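Local structure of phosphodiesterase MJ0936 (Methanocaldococcus jannaschii, 2AHD) at residues D8-L13 with D36-F41. The protein belongs to the calcineurin-like phosphoesterase superfamily, whose members carry a metal-binding site on loops at the ends of sheet strands. Residues are numbered along the deposited sequence; the frame is centred on the assembly and turned at random.
Sequences DTHDHL and DFVSLF
Asp8 and His10, of the D-x-H motif after strand 3-6, meet Asp36, of the GD motif after strand 30-33, where two signature loops of the calcineurin-like phosphoesterase fold leave neighbouring parallel strands; in this family such residues line the metal site. The carboxylates of Asp8 and Asp36 approach obliquely, OD1 to OD1 3.7 Å, their planes 39° apart. Asp8 OD1 also accepts from the backbone amide of His120, and Asp36 OD2 from that of Asn60. The His10 imidazole lies beside them, its CE1 3.2 Å from Asp36 OD1, while Asp36 O sits over one ring face. That same carbonyl oxygen is gripped by two backbone amides: His10 N donates at 3.0 Å nearly in line with the C=O bond, and Thr9 N comes from above the carbonyl plane. One residue on in each loop, within the type I' turn from Thr9 to His12, Asp11 N bonds Phe37 O at 3.1 Å. Leu13 CD1 and Phe41 CE1 make an apolar contact farther out, at 4.2 Å. Asp11 CG lies anti to the carbonyl carbon (chi1 -60°), and the carboxylate oxygens take two bonds from Ser39 of the neighbouring loop. Ser39 N meets the syn lone pair of Asp11 OD1 at 2.9 Å, and Ser39 OG donates to the syn side of Asp11 OD2 at 2.7 Å, 29° out of the carboxylate plane.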
ATOM      1  N   ASP A   8      -0.409  -5.592  -4.257  1.00 54.57           N
ATOM      2  CA  ASP A   8      -0.389  -6.672  -5.244  1.00 55.63           C
ATOM      3  C   ASP A   8      -0.168  -6.153  -6.660  1.00 55.45           C
ATOM      4  O   ASP A   8      -1.113  -6.056  -7.435  1.00 56.65           O
ATOM      5  CB  ASP A   8      -1.713  -7.446  -5.224  1.00 54.89           C
ATOM      6  CG  ASP A   8      -2.234  -7.669  -3.832  1.00 55.90           C
ATOM      7  OD1 ASP A   8      -1.512  -8.274  -3.031  1.00 58.11           O
ATOM      8  OD2 ASP A   8      -3.371  -7.238  -3.532  1.00 58.40           O
ATOM      9  N   THR A   9       1.067  -5.823  -7.001  1.00 54.72           N
ATOM     10  CA  THR A   9       1.366  -5.335  -8.335  1.00 55.38           C
ATOM     11  C   THR A   9       1.778  -6.494  -9.244  1.00 56.27           C
ATOM     12  O   THR A   9       1.639  -6.425 -10.466  1.00 56.44           O
ATOM     13  CB  THR A   9       2.478  -4.309  -8.293  1.00 55.26           C
ATOM     14  OG1 THR A   9       3.558  -4.818  -7.499  1.00 55.41           O
ATOM     15  CG2 THR A   9       1.965  -3.012  -7.714  1.00 54.26           C
ATOM     16  N   HIS A  10       2.295  -7.557  -8.636  1.00 56.22           N
ATOM     17  CA  HIS A  10       2.707  -8.757  -9.354  1.00 55.05           C
ATOM     18  C   HIS A  10       3.487  -8.559 -10.642  1.00 55.33           C
ATOM     19  O   HIS A  10       3.110  -9.058 -11.699  1.00 55.44           O
ATOM     20  CB  HIS A  10       1.481  -9.610  -9.612  1.00 56.09           C
ATOM     21  CG  HIS A  10       0.756  -9.993  -8.362  1.00 57.61           C
ATOM     22  ND1 HIS A  10       1.199 -10.993  -7.526  1.00 58.87           N
ATOM     23  CD2 HIS A  10      -0.325  -9.447  -7.756  1.00 60.10           C
ATOM     24  CE1 HIS A  10       0.426 -11.044  -6.454  1.00 60.48           C
ATOM     25  NE2 HIS A  10      -0.505 -10.115  -6.567  1.00 61.47           N
ATOM     26  N   ASP A  11       4.586  -7.821 -10.539  1.00 56.80           N
ATOM     27  CA  ASP A  11       5.476  -7.569 -11.665  1.00 56.65           C
ATOM     28  C   ASP A  11       4.903  -6.867 -12.901  1.00 57.03           C
ATOM     29  O   ASP A  11       5.612  -6.703 -13.908  1.00 56.56           O
ATOM     30  CB  ASP A  11       6.106  -8.888 -12.083  1.00 55.70           C
ATOM     31  CG  ASP A  11       6.897  -9.521 -10.972  1.00 55.13           C
ATOM     32  OD1 ASP A  11       7.174  -8.827  -9.975  1.00 55.85           O
ATOM     33  OD2 ASP A  11       7.255 -10.705 -11.097  1.00 55.46           O
ATOM     34  N   HIS A  12       3.643  -6.445 -12.828  1.00 55.74           N
ATOM     35  CA  HIS A  12       3.012  -5.774 -13.955  1.00 55.78           C
ATOM     36  C   HIS A  12       3.627  -4.404 -14.164  1.00 56.89           C
ATOM     37  O   HIS A  12       3.050  -3.389 -13.773  1.00 57.57           O
ATOM     38  CB  HIS A  12       1.524  -5.641 -13.697  1.00 55.26           C
ATOM     39  CG  HIS A  12       0.734  -5.283 -14.911  1.00 54.67           C
ATOM     40  ND1 HIS A  12      -0.511  -5.810 -15.170  1.00 54.91           N
ATOM     41  CD2 HIS A  12       1.003  -4.437 -15.928  1.00 54.79           C
ATOM     42  CE1 HIS A  12      -0.975  -5.306 -16.296  1.00 54.89           C
ATOM     43  NE2 HIS A  12      -0.074  -4.469 -16.777  1.00 54.60           N
ATOM     44  N   LEU A  13       4.791  -4.365 -14.803  1.00 57.24           N
ATOM     45  CA  LEU A  13       5.487  -3.102 -15.006  1.00 58.33           C
ATOM     46  C   LEU A  13       4.656  -1.926 -15.519  1.00 58.47           C
ATOM     47  O   LEU A  13       4.723  -0.835 -14.968  1.00 58.09           O
ATOM     48  CB  LEU A  13       6.711  -3.326 -15.883  1.00 58.04           C
ATOM     49  CG  LEU A  13       7.791  -4.091 -15.109  1.00 57.68           C
ATOM     50  CD1 LEU A  13       9.017  -4.292 -15.971  1.00 57.34           C
ATOM     51  CD2 LEU A  13       8.150  -3.316 -13.850  1.00 56.73           C
ATOM     52  N   ASP A  36       2.334  -7.770  -2.993  1.00 63.87           N
ATOM     53  CA  ASP A  36       3.496  -8.418  -3.561  1.00 63.70           C
ATOM     54  C   ASP A  36       3.995  -7.615  -4.759  1.00 63.43           C
ATOM     55  O   ASP A  36       3.305  -7.509  -5.773  1.00 63.03           O
ATOM     56  CB  ASP A  36       3.173  -9.850  -4.045  1.00 63.21           C
ATOM     57  CG  ASP A  36       2.316 -10.652  -3.067  1.00 62.18           C
ATOM     58  OD1 ASP A  36       1.106 -10.823  -3.338  1.00 62.94           O
ATOM     59  OD2 ASP A  36       2.848 -11.121  -2.046  1.00 59.08           O
ATOM     60  N   PHE A  37       5.172  -7.012  -4.638  1.00 63.55           N
ATOM     61  CA  PHE A  37       5.749  -6.303  -5.784  1.00 63.17           C
ATOM     62  C   PHE A  37       6.068  -7.564  -6.512  1.00 62.88           C
ATOM     63  O   PHE A  37       5.865  -7.704  -7.721  1.00 61.72           O
ATOM     64  CB  PHE A  37       7.078  -5.644  -5.428  1.00 61.99           C
ATOM     65  CG  PHE A  37       7.070  -4.948  -4.119  1.00 58.95           C
ATOM     66  CD1 PHE A  37       6.972  -5.673  -2.945  1.00 57.59           C
ATOM     67  CD2 PHE A  37       7.127  -3.559  -4.063  1.00 58.15           C
ATOM     68  CE1 PHE A  37       6.923  -5.023  -1.730  1.00 58.62           C
ATOM     69  CE2 PHE A  37       7.079  -2.901  -2.857  1.00 57.35           C
ATOM     70  CZ  PHE A  37       6.977  -3.630  -1.686  1.00 57.65           C
ATOM     71  N   VAL A  38       6.577  -8.467  -5.669  1.00 63.19           N
ATOM     72  CA  VAL A  38       6.982  -9.818  -5.974  1.00 62.58           C
ATOM     73  C   VAL A  38       8.431  -9.949  -6.403  1.00 62.71           C
ATOM     74  O   VAL A  38       9.237 -10.467  -5.640  1.00 64.08           O
ATOM     75  CB  VAL A  38       6.039 -10.448  -7.004  1.00 62.55           C
ATOM     76  CG1 VAL A  38       6.820 -11.292  -7.961  1.00 62.01           C
ATOM     77  CG2 VAL A  38       4.988 -11.275  -6.296  1.00 60.20           C
ATOM     78  N   SER A  39       8.774  -9.474  -7.600  1.00 62.04           N
ATOM     79  CA  SER A  39      10.135  -9.602  -8.097  1.00 61.43           C
ATOM     80  C   SER A  39      11.006  -8.393  -7.813  1.00 62.66           C
ATOM     81  O   SER A  39      10.525  -7.264  -7.803  1.00 63.76           O
ATOM     82  CB  SER A  39      10.119  -9.878  -9.596  1.00 59.87           C
ATOM     83  OG  SER A  39       9.614 -11.164  -9.873  1.00 58.71           O
ATOM     84  N   LEU A  40      12.297  -8.639  -7.604  1.00 63.68           N
ATOM     85  CA  LEU A  40      13.265  -7.586  -7.311  1.00 64.04           C
ATOM     86  C   LEU A  40      13.294  -6.463  -8.323  1.00 63.85           C
ATOM     87  O   LEU A  40      13.309  -5.294  -7.941  1.00 63.69           O
ATOM     88  CB  LEU A  40      14.675  -8.170  -7.191  1.00 64.52           C
ATOM     89  CG  LEU A  40      15.219  -8.334  -5.769  1.00 64.34           C
ATOM     90  CD1 LEU A  40      16.520  -9.119  -5.768  1.00 62.45           C
ATOM     91  CD2 LEU A  40      15.406  -6.954  -5.171  1.00 64.16           C
ATOM     92  N   PHE A  41      13.301  -6.805  -9.607  1.00 63.66           N
ATOM     93  CA  PHE A  41      13.364  -5.776 -10.636  1.00 63.76           C
ATOM     94  C   PHE A  41      12.276  -4.733 -10.494  1.00 65.11           C
ATOM     95  O   PHE A  41      12.363  -3.653 -11.069  1.00 65.13           O
ATOM     96  CB  PHE A  41      13.357  -6.394 -12.051  1.00 62.79           C
ATOM     97  CG  PHE A  41      12.122  -7.182 -12.395  1.00 61.99           C
ATOM     98  CD1 PHE A  41      10.943  -6.545 -12.746  1.00 61.64           C
ATOM     99  CD2 PHE A  41      12.149  -8.575 -12.394  1.00 62.89           C
ATOM    100  CE1 PHE A  41       9.811  -7.276 -13.093  1.00 61.96           C
ATOM    101  CE2 PHE A  41      11.020  -9.316 -12.739  1.00 63.07           C
ATOM    102  CZ  PHE A  41       9.850  -8.666 -13.089  1.00 61.38           C
TER